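Local coordinates for glycosylation Associate Protein 3 (Streptococcus agalactiae serotype V, PDB 6OYC) that probably takes part, with partner Gap proteins, in the glycosylation and export of surface adhesins by the accessory Sec system, at residues F235-K243 with Q273-D281; F244-C254 with N288-S296. One frame throughout, in Å; residues are numbered along the deposited sequence.

Contact 1: F235-K243 with Q273-D281; sequences FAALYYAKK and QIFLREVWD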
# COMPACT_ATOMS: atom_id res chain seq x y z
N PHE C 235 -3.61 -9.61 7.68
CA PHE C 235 -3.09 -10.80 7.01
C PHE C 235 -1.81 -11.29 7.68
O PHE C 235 -1.68 -12.48 8.00
CB PHE C 235 -2.84 -10.49 5.54
CG PHE C 235 -2.55 -11.69 4.70
CD1 PHE C 235 -3.32 -12.83 4.81
CD2 PHE C 235 -1.53 -11.65 3.76
CE1 PHE C 235 -3.05 -13.94 4.02
CE2 PHE C 235 -1.26 -12.75 2.96
CZ PHE C 235 -2.02 -13.90 3.10
N ALA C 236 -0.85 -10.38 7.90
CA ALA C 236 0.36 -10.74 8.62
C ALA C 236 0.06 -11.31 10.00
O ALA C 236 0.64 -12.33 10.40
CB ALA C 236 1.29 -9.53 8.72
N ALA C 237 -0.84 -10.66 10.75
CA ALA C 237 -1.18 -11.15 12.08
C ALA C 237 -1.68 -12.59 12.04
O ALA C 237 -1.34 -13.40 12.92
CB ALA C 237 -2.22 -10.24 12.74
N LEU C 238 -2.49 -12.94 11.04
CA LEU C 238 -2.94 -14.32 10.91
C LEU C 238 -1.75 -15.25 10.70
O LEU C 238 -1.72 -16.37 11.23
CB LEU C 238 -3.92 -14.46 9.75
CG LEU C 238 -5.31 -13.83 9.87
CD1 LEU C 238 -5.97 -13.83 8.51
CD2 LEU C 238 -6.17 -14.57 10.89
N TYR C 239 -0.76 -14.80 9.93
CA TYR C 239 0.39 -15.63 9.60
C TYR C 239 1.27 -15.84 10.83
O TYR C 239 1.70 -16.96 11.12
CB TYR C 239 1.19 -14.98 8.47
CG TYR C 239 2.56 -15.57 8.28
CD1 TYR C 239 2.76 -16.66 7.43
CD2 TYR C 239 3.66 -15.05 8.95
CE1 TYR C 239 4.02 -17.20 7.25
CE2 TYR C 239 4.91 -15.59 8.78
CZ TYR C 239 5.09 -16.67 7.93
OH TYR C 239 6.36 -17.20 7.76
N TYR C 240 1.56 -14.76 11.55
CA TYR C 240 2.34 -14.90 12.77
C TYR C 240 1.65 -15.84 13.77
O TYR C 240 2.31 -16.67 14.40
CB TYR C 240 2.60 -13.51 13.37
CG TYR C 240 3.49 -12.65 12.49
CD1 TYR C 240 4.63 -13.19 11.90
CD2 TYR C 240 3.19 -11.32 12.22
CE1 TYR C 240 5.45 -12.43 11.08
CE2 TYR C 240 4.01 -10.55 11.40
CZ TYR C 240 5.13 -11.11 10.83
OH TYR C 240 5.96 -10.38 10.01
N ALA C 241 0.32 -15.75 13.89
CA ALA C 241 -0.40 -16.60 14.83
C ALA C 241 -0.32 -18.07 14.44
O ALA C 241 -0.32 -18.94 15.31
CB ALA C 241 -1.86 -16.17 14.96
N LYS C 242 -0.24 -18.37 13.14
CA LYS C 242 -0.12 -19.77 12.78
C LYS C 242 1.29 -20.28 13.05
O LYS C 242 1.46 -21.45 13.43
CB LYS C 242 -0.52 -19.95 11.32
CG LYS C 242 0.04 -21.19 10.65
CD LYS C 242 -0.90 -22.37 10.77
CE LYS C 242 -0.35 -23.58 9.97
NZ LYS C 242 -1.26 -24.78 9.97
N LYS C 243 2.30 -19.43 12.89
CA LYS C 243 3.67 -19.83 13.18
C LYS C 243 3.97 -19.88 14.68
O LYS C 243 4.88 -20.62 15.07
CB LYS C 243 4.66 -18.89 12.49
CG LYS C 243 4.76 -19.10 10.99
CD LYS C 243 5.34 -20.48 10.68
CE LYS C 243 6.65 -20.40 9.92
NZ LYS C 243 7.63 -21.43 10.36
N GLN C 273 2.32 -20.31 -1.23
CA GLN C 273 0.98 -19.80 -1.49
C GLN C 273 -0.08 -20.70 -0.89
O GLN C 273 -1.09 -20.22 -0.35
CB GLN C 273 0.74 -19.65 -2.99
CG GLN C 273 1.06 -18.25 -3.57
CD GLN C 273 0.71 -18.10 -5.04
OE1 GLN C 273 0.32 -19.06 -5.70
NE2 GLN C 273 0.83 -16.88 -5.57
N ILE C 274 0.11 -22.02 -0.97
CA ILE C 274 -0.87 -22.92 -0.36
C ILE C 274 -0.79 -22.83 1.16
O ILE C 274 -1.79 -23.04 1.85
CB ILE C 274 -0.67 -24.36 -0.88
CG1 ILE C 274 -0.81 -24.40 -2.41
CG2 ILE C 274 -1.69 -25.31 -0.25
CD1 ILE C 274 0.39 -24.91 -3.15
N PHE C 275 0.39 -22.51 1.70
CA PHE C 275 0.48 -22.33 3.15
C PHE C 275 -0.34 -21.14 3.60
O PHE C 275 -1.06 -21.20 4.61
CB PHE C 275 1.94 -22.17 3.58
CG PHE C 275 2.09 -21.91 5.05
CD1 PHE C 275 2.18 -20.61 5.53
CD2 PHE C 275 2.15 -22.96 5.95
CE1 PHE C 275 2.32 -20.37 6.90
CE2 PHE C 275 2.30 -22.72 7.32
CZ PHE C 275 2.38 -21.42 7.79
N LEU C 276 -0.26 -20.03 2.86
CA LEU C 276 -1.00 -18.84 3.26
C LEU C 276 -2.51 -19.02 3.05
O LEU C 276 -3.30 -18.46 3.81
CB LEU C 276 -0.48 -17.62 2.51
CG LEU C 276 0.93 -17.18 2.89
CD1 LEU C 276 1.48 -16.12 1.92
CD2 LEU C 276 0.96 -16.66 4.32
N ARG C 277 -2.91 -19.80 2.04
CA ARG C 277 -4.33 -20.09 1.86
C ARG C 277 -4.90 -20.85 3.05
O ARG C 277 -6.07 -20.65 3.42
CB ARG C 277 -4.56 -20.86 0.55
CG ARG C 277 -6.05 -21.16 0.22
CD ARG C 277 -6.76 -19.98 -0.45
NE ARG C 277 -8.20 -19.94 -0.15
CZ ARG C 277 -9.07 -19.14 -0.78
NH1 ARG C 277 -8.66 -18.33 -1.74
NH2 ARG C 277 -10.36 -19.16 -0.44
N GLU C 278 -4.08 -21.70 3.67
CA GLU C 278 -4.52 -22.40 4.88
C GLU C 278 -4.74 -21.42 6.03
O GLU C 278 -5.79 -21.44 6.68
CB GLU C 278 -3.49 -23.47 5.25
CG GLU C 278 -3.97 -24.47 6.31
CD GLU C 278 -3.71 -24.01 7.74
OE1 GLU C 278 -4.29 -24.60 8.67
OE2 GLU C 278 -2.91 -23.06 7.94
N VAL C 279 -3.74 -20.58 6.30
CA VAL C 279 -3.86 -19.44 7.19
C VAL C 279 -5.18 -18.70 6.91
O VAL C 279 -5.95 -18.41 7.83
CB VAL C 279 -2.64 -18.50 7.02
CG1 VAL C 279 -2.85 -17.17 7.74
CG2 VAL C 279 -1.35 -19.20 7.48
N TRP C 280 -5.45 -18.45 5.63
CA TRP C 280 -6.63 -17.66 5.24
C TRP C 280 -7.93 -18.39 5.56
O TRP C 280 -8.85 -17.81 6.15
CB TRP C 280 -6.54 -17.32 3.75
CG TRP C 280 -7.75 -16.63 3.20
CD1 TRP C 280 -8.68 -17.15 2.36
CD2 TRP C 280 -8.15 -15.27 3.45
NE1 TRP C 280 -9.63 -16.21 2.07
CE2 TRP C 280 -9.33 -15.05 2.72
CE3 TRP C 280 -7.62 -14.22 4.22
CZ2 TRP C 280 -10.01 -13.82 2.74
CZ3 TRP C 280 -8.29 -13.00 4.23
CH2 TRP C 280 -9.47 -12.81 3.50
N ASP C 281 -8.04 -19.67 5.19
CA ASP C 281 -9.28 -20.41 5.38
C ASP C 281 -9.59 -20.73 6.84
O ASP C 281 -10.71 -21.17 7.12
CB ASP C 281 -9.27 -21.73 4.61
CG ASP C 281 -9.16 -21.53 3.12
OD1 ASP C 281 -9.71 -20.54 2.59
OD2 ASP C 281 -8.50 -22.37 2.48

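Contact 2: F244-C254 with N288-S296; sequences FPRITAYINDC and NVKHYGLVS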
# COMPACT_ATOMS: atom_id res chain seq x y z
N PHE C 244 3.25 -19.12 15.51
CA PHE C 244 3.54 -19.00 16.95
C PHE C 244 2.28 -19.17 17.78
O PHE C 244 1.66 -18.18 18.18
CB PHE C 244 4.20 -17.66 17.28
CG PHE C 244 5.44 -17.36 16.48
CD1 PHE C 244 6.62 -18.05 16.71
CD2 PHE C 244 5.43 -16.37 15.50
CE1 PHE C 244 7.77 -17.76 15.98
CE2 PHE C 244 6.58 -16.08 14.76
CZ PHE C 244 7.75 -16.78 15.00
N PRO C 245 1.90 -20.40 18.09
CA PRO C 245 0.72 -20.62 18.96
C PRO C 245 0.77 -19.89 20.29
O PRO C 245 -0.28 -19.73 20.93
CB PRO C 245 0.73 -22.14 19.18
CG PRO C 245 1.44 -22.69 18.00
CD PRO C 245 2.46 -21.67 17.59
N ARG C 246 1.94 -19.44 20.74
CA ARG C 246 2.02 -18.74 22.02
C ARG C 246 1.47 -17.31 21.95
O ARG C 246 1.08 -16.76 22.98
CB ARG C 246 3.47 -18.69 22.51
CG ARG C 246 4.07 -20.05 22.87
CD ARG C 246 4.48 -20.08 24.36
NE ARG C 246 4.94 -18.79 24.85
CZ ARG C 246 6.21 -18.38 24.80
NH1 ARG C 246 7.13 -19.17 24.26
NH2 ARG C 246 6.56 -17.18 25.28
N ILE C 247 1.44 -16.70 20.77
CA ILE C 247 0.96 -15.33 20.67
C ILE C 247 -0.54 -15.33 20.36
O ILE C 247 -1.12 -16.31 19.89
CB ILE C 247 1.75 -14.52 19.62
CG1 ILE C 247 1.41 -14.99 18.21
CG2 ILE C 247 3.25 -14.68 19.84
CD1 ILE C 247 1.30 -13.85 17.26
N THR C 248 -1.19 -14.21 20.65
CA THR C 248 -2.58 -13.98 20.27
C THR C 248 -2.62 -12.88 19.23
O THR C 248 -1.98 -11.83 19.39
CB THR C 248 -3.45 -13.61 21.48
OG1 THR C 248 -3.41 -14.67 22.44
CG2 THR C 248 -4.89 -13.45 21.03
N ALA C 249 -3.36 -13.12 18.16
CA ALA C 249 -3.59 -12.13 17.13
C ALA C 249 -4.90 -11.42 17.39
O ALA C 249 -5.91 -12.07 17.72
CB ALA C 249 -3.61 -12.78 15.74
N TYR C 250 -4.90 -10.10 17.25
CA TYR C 250 -6.13 -9.31 17.29
C TYR C 250 -6.27 -8.60 15.95
O TYR C 250 -5.43 -7.76 15.59
CB TYR C 250 -6.11 -8.33 18.47
CG TYR C 250 -6.12 -9.07 19.79
CD1 TYR C 250 -4.93 -9.50 20.38
CD2 TYR C 250 -7.31 -9.38 20.44
CE1 TYR C 250 -4.93 -10.19 21.57
CE2 TYR C 250 -7.32 -10.07 21.63
CZ TYR C 250 -6.13 -10.47 22.19
OH TYR C 250 -6.13 -11.15 23.38
N ILE C 251 -7.31 -8.96 15.20
CA ILE C 251 -7.60 -8.38 13.89
C ILE C 251 -9.03 -7.85 13.88
O ILE C 251 -9.90 -8.37 14.59
CB ILE C 251 -7.40 -9.41 12.75
CG1 ILE C 251 -8.43 -10.54 12.87
CG2 ILE C 251 -5.99 -9.93 12.75
CD1 ILE C 251 -8.51 -11.39 11.64
N ASN C 252 -9.27 -6.82 13.07
CA ASN C 252 -10.60 -6.24 12.94
C ASN C 252 -11.32 -6.66 11.66
O ASN C 252 -12.31 -6.02 11.29
CB ASN C 252 -10.53 -4.71 13.03
CG ASN C 252 -9.76 -4.09 11.89
OD1 ASN C 252 -9.29 -4.79 10.99
ND2 ASN C 252 -9.64 -2.76 11.90
N ASP C 253 -10.83 -7.69 10.96
CA ASP C 253 -11.54 -8.30 9.83
C ASP C 253 -11.65 -7.36 8.62
O ASP C 253 -12.58 -7.49 7.82
CB ASP C 253 -12.93 -8.79 10.25
CG ASP C 253 -12.87 -9.84 11.38
OD1 ASP C 253 -12.00 -10.73 11.34
OD2 ASP C 253 -13.70 -9.77 12.30
N CYS C 254 -10.74 -6.41 8.46
CA CYS C 254 -10.68 -5.60 7.26
C CYS C 254 -9.69 -6.24 6.29
O CYS C 254 -8.49 -6.30 6.58
CB CYS C 254 -10.27 -4.16 7.58
SG CYS C 254 -11.53 -3.27 8.49
N ASN C 288 -6.10 -18.94 18.41
CA ASN C 288 -5.32 -17.78 18.85
C ASN C 288 -5.49 -16.56 17.95
O ASN C 288 -4.70 -15.61 18.05
CB ASN C 288 -3.82 -18.13 18.98
CG ASN C 288 -3.23 -18.69 17.70
OD1 ASN C 288 -3.92 -19.27 16.87
ND2 ASN C 288 -1.92 -18.53 17.55
N VAL C 289 -6.51 -16.54 17.10
CA VAL C 289 -6.90 -15.33 16.38
C VAL C 289 -8.21 -14.83 16.97
O VAL C 289 -9.23 -15.52 16.88
CB VAL C 289 -7.03 -15.57 14.86
CG1 VAL C 289 -7.66 -14.35 14.21
CG2 VAL C 289 -5.67 -15.89 14.24
N LYS C 290 -8.16 -13.65 17.56
CA LYS C 290 -9.34 -12.97 18.08
C LYS C 290 -9.75 -11.85 17.13
O LYS C 290 -8.92 -11.24 16.46
CB LYS C 290 -9.06 -12.41 19.47
CG LYS C 290 -8.65 -13.47 20.51
CD LYS C 290 -9.65 -14.62 20.59
CE LYS C 290 -9.09 -15.81 21.38
NZ LYS C 290 -9.60 -17.13 20.86
N HIS C 291 -11.05 -11.55 17.11
CA HIS C 291 -11.63 -10.57 16.19
C HIS C 291 -12.29 -9.45 16.97
O HIS C 291 -13.10 -9.70 17.86
CB HIS C 291 -12.65 -11.24 15.28
CG HIS C 291 -12.15 -12.50 14.65
ND1 HIS C 291 -11.81 -12.58 13.31
CD2 HIS C 291 -11.93 -13.73 15.17
CE1 HIS C 291 -11.41 -13.81 13.04
NE2 HIS C 291 -11.46 -14.52 14.15
N TYR C 292 -11.97 -8.21 16.62
CA TYR C 292 -12.59 -7.06 17.26
C TYR C 292 -13.13 -6.11 16.20
O TYR C 292 -12.82 -6.23 15.01
CB TYR C 292 -11.59 -6.33 18.17
CG TYR C 292 -10.50 -5.59 17.42
CD1 TYR C 292 -9.39 -6.27 16.89
CD2 TYR C 292 -10.58 -4.21 17.24
CE1 TYR C 292 -8.40 -5.58 16.21
CE2 TYR C 292 -9.61 -3.53 16.56
CZ TYR C 292 -8.52 -4.20 16.04
OH TYR C 292 -7.55 -3.49 15.36
N GLY C 293 -13.96 -5.16 16.63
CA GLY C 293 -14.38 -4.07 15.77
C GLY C 293 -15.76 -4.26 15.19
O GLY C 293 -16.50 -5.19 15.52
N LEU C 294 -16.09 -3.38 14.24
CA LEU C 294 -17.45 -3.29 13.71
C LEU C 294 -17.78 -4.36 12.68
O LEU C 294 -18.96 -4.73 12.56
CB LEU C 294 -17.64 -1.91 13.07
CG LEU C 294 -17.41 -0.81 14.09
CD1 LEU C 294 -17.24 0.52 13.43
CD2 LEU C 294 -18.58 -0.79 15.08
N VAL C 295 -16.79 -4.86 11.93
CA VAL C 295 -17.07 -5.68 10.76
C VAL C 295 -17.84 -6.93 11.15
O VAL C 295 -18.80 -7.33 10.48
CB VAL C 295 -15.76 -6.02 10.01
CG1 VAL C 295 -16.01 -7.04 8.92
CG2 VAL C 295 -15.16 -4.78 9.39
N SER C 296 -17.43 -7.58 12.25
CA SER C 296 -18.13 -8.78 12.70
C SER C 296 -19.56 -8.49 13.15
O SER C 296 -20.36 -9.42 13.24
CB SER C 296 -17.35 -9.44 13.85
OG SER C 296 -17.13 -8.50 14.90
O HOH W 1 -13.94 -4.29 12.39

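Contact 1: F235-K243 with Q273-D281
Tyr239 and Val279 mark the closest point of the two backbones, where helix segments 235-243 and 273-281 cross nearly at right angles (98°), with their axes 9.5 Å apart. Val279 is buried and sits at the middle of the crossing. Its two methyls diverge. CG1 stands anti to the backbone N (chi1 170°) and presses on Leu238, 3.5 Å from CB of that residue. CG2 lies against CB and CG of Lys242.

Tyr239 and Phe275 meet through their ring carbons, Tyr239 CE1 to Phe275 CE1 at 3.6 Å. The two side chains cross at about a right angle. The Tyr239 ring also meets Leu276, whose CD2 comes within 3.6 Å of Tyr239 CD1. Lys243 CG lies over one face of the same ring. The Tyr239 hydroxyl points past the contact. It hydrogen-bonds Glu209 and a bound glycerol, which probably comes from the crystallisation liquor. Further into the core, Phe235 brings CZ to CB of Leu276.

Lys242 works along its whole length. Its CG lies 3.7 Å from Phe275 CZ, and its CE also touches the Phe275 ring, at CE2. The chain bends at chi2 (92°), then runs extended to Glu278. There Lys242 NZ forms a salt bridge with Glu278 OE2 at 3.1 Å; as a hydrogen bond it is weak. This polar pair lies at the exposed edge of the packing.

On the sheet side, Leu238 touches Ile251; on the other helix, Trp280 packs on Phe255, Phe258 and Leu261. Helix 231-243 joins strands 223-227 and 248-251, and helix 270-281 lies between strands 248-251 and 289-291. The crossing is therefore packing between connecting helices of successive beta-alpha-beta crossovers in an open alpha/beta domain.

Contact 2: F244-C254 with N288-S296
Ala249, Tyr250 and Ile251 pair in parallel with Val289, Lys290 and His291. These strands belong to the parallel sheet of an alpha/beta domain, and 289-291 is its edge strand within the chain. Four backbone bonds join the segments, from Ala249 N to Asn288 O (2.8 Å) at one end to Tyr292 N to Ile251 O (2.9 Å) at the other. Asn288 ND2 donates to Ala241 O and weakly to Ile247 O.

Val289 and Ile251 share the face with Ala249. Val289 CG1 touches Ile251 CD1, while Val289 CG2 meets Ala249 CB at 4.0 Å. Helix 231-243 covers this face through Ala237, Leu238 and Ala241. On the other face, Lys290 CB packs obliquely on the Tyr250 ring, 3.6 Å from CE2.

Past the strands, CG of Tyr292 lies between its backbone N and carbonyl carbon (chi1 71°), and the ring turns back over Asn252. Asn252 CB makes a CH-pi contact over one face, 3.8 Å from the Tyr292 ring centroid. Tyr292 OH is held by Ala228 O, and the Asn252 amide by Tyr229 and Asn234. A water bridges Asn252 O and Val295 N.

Val295 CG1 packs on Asp253 CB, and Ser296 CB lies near Asp253 OD2. The Asp253 carboxylate reaches His291 at the ring edge: His291 ND1 donates to the syn lone pair of Asp253 OD1 at 2.7 Å, nearly straight at 171° and in the ring plane.

Overall arrangement
Both contacts belong to one alpha/beta domain. Contact 1 joins two helices beside the sheet, and contact 2 joins two neighbouring strands within it. Each helix is followed in the chain by a strand of contact 2, so the segments alternate. Both are partly buried. Contact 1 relies on apolar side chains, with one salt bridge at its exposed edge. Contact 2 relies on backbone hydrogen bonds and ends in a polar His-carboxylate pair. They meet directly. Leu238 CD2 packs on Val289 CG2, Ala237 O rests on Ala249 CB, and the Asn288 amide ties helix 231-243 to the strand pair.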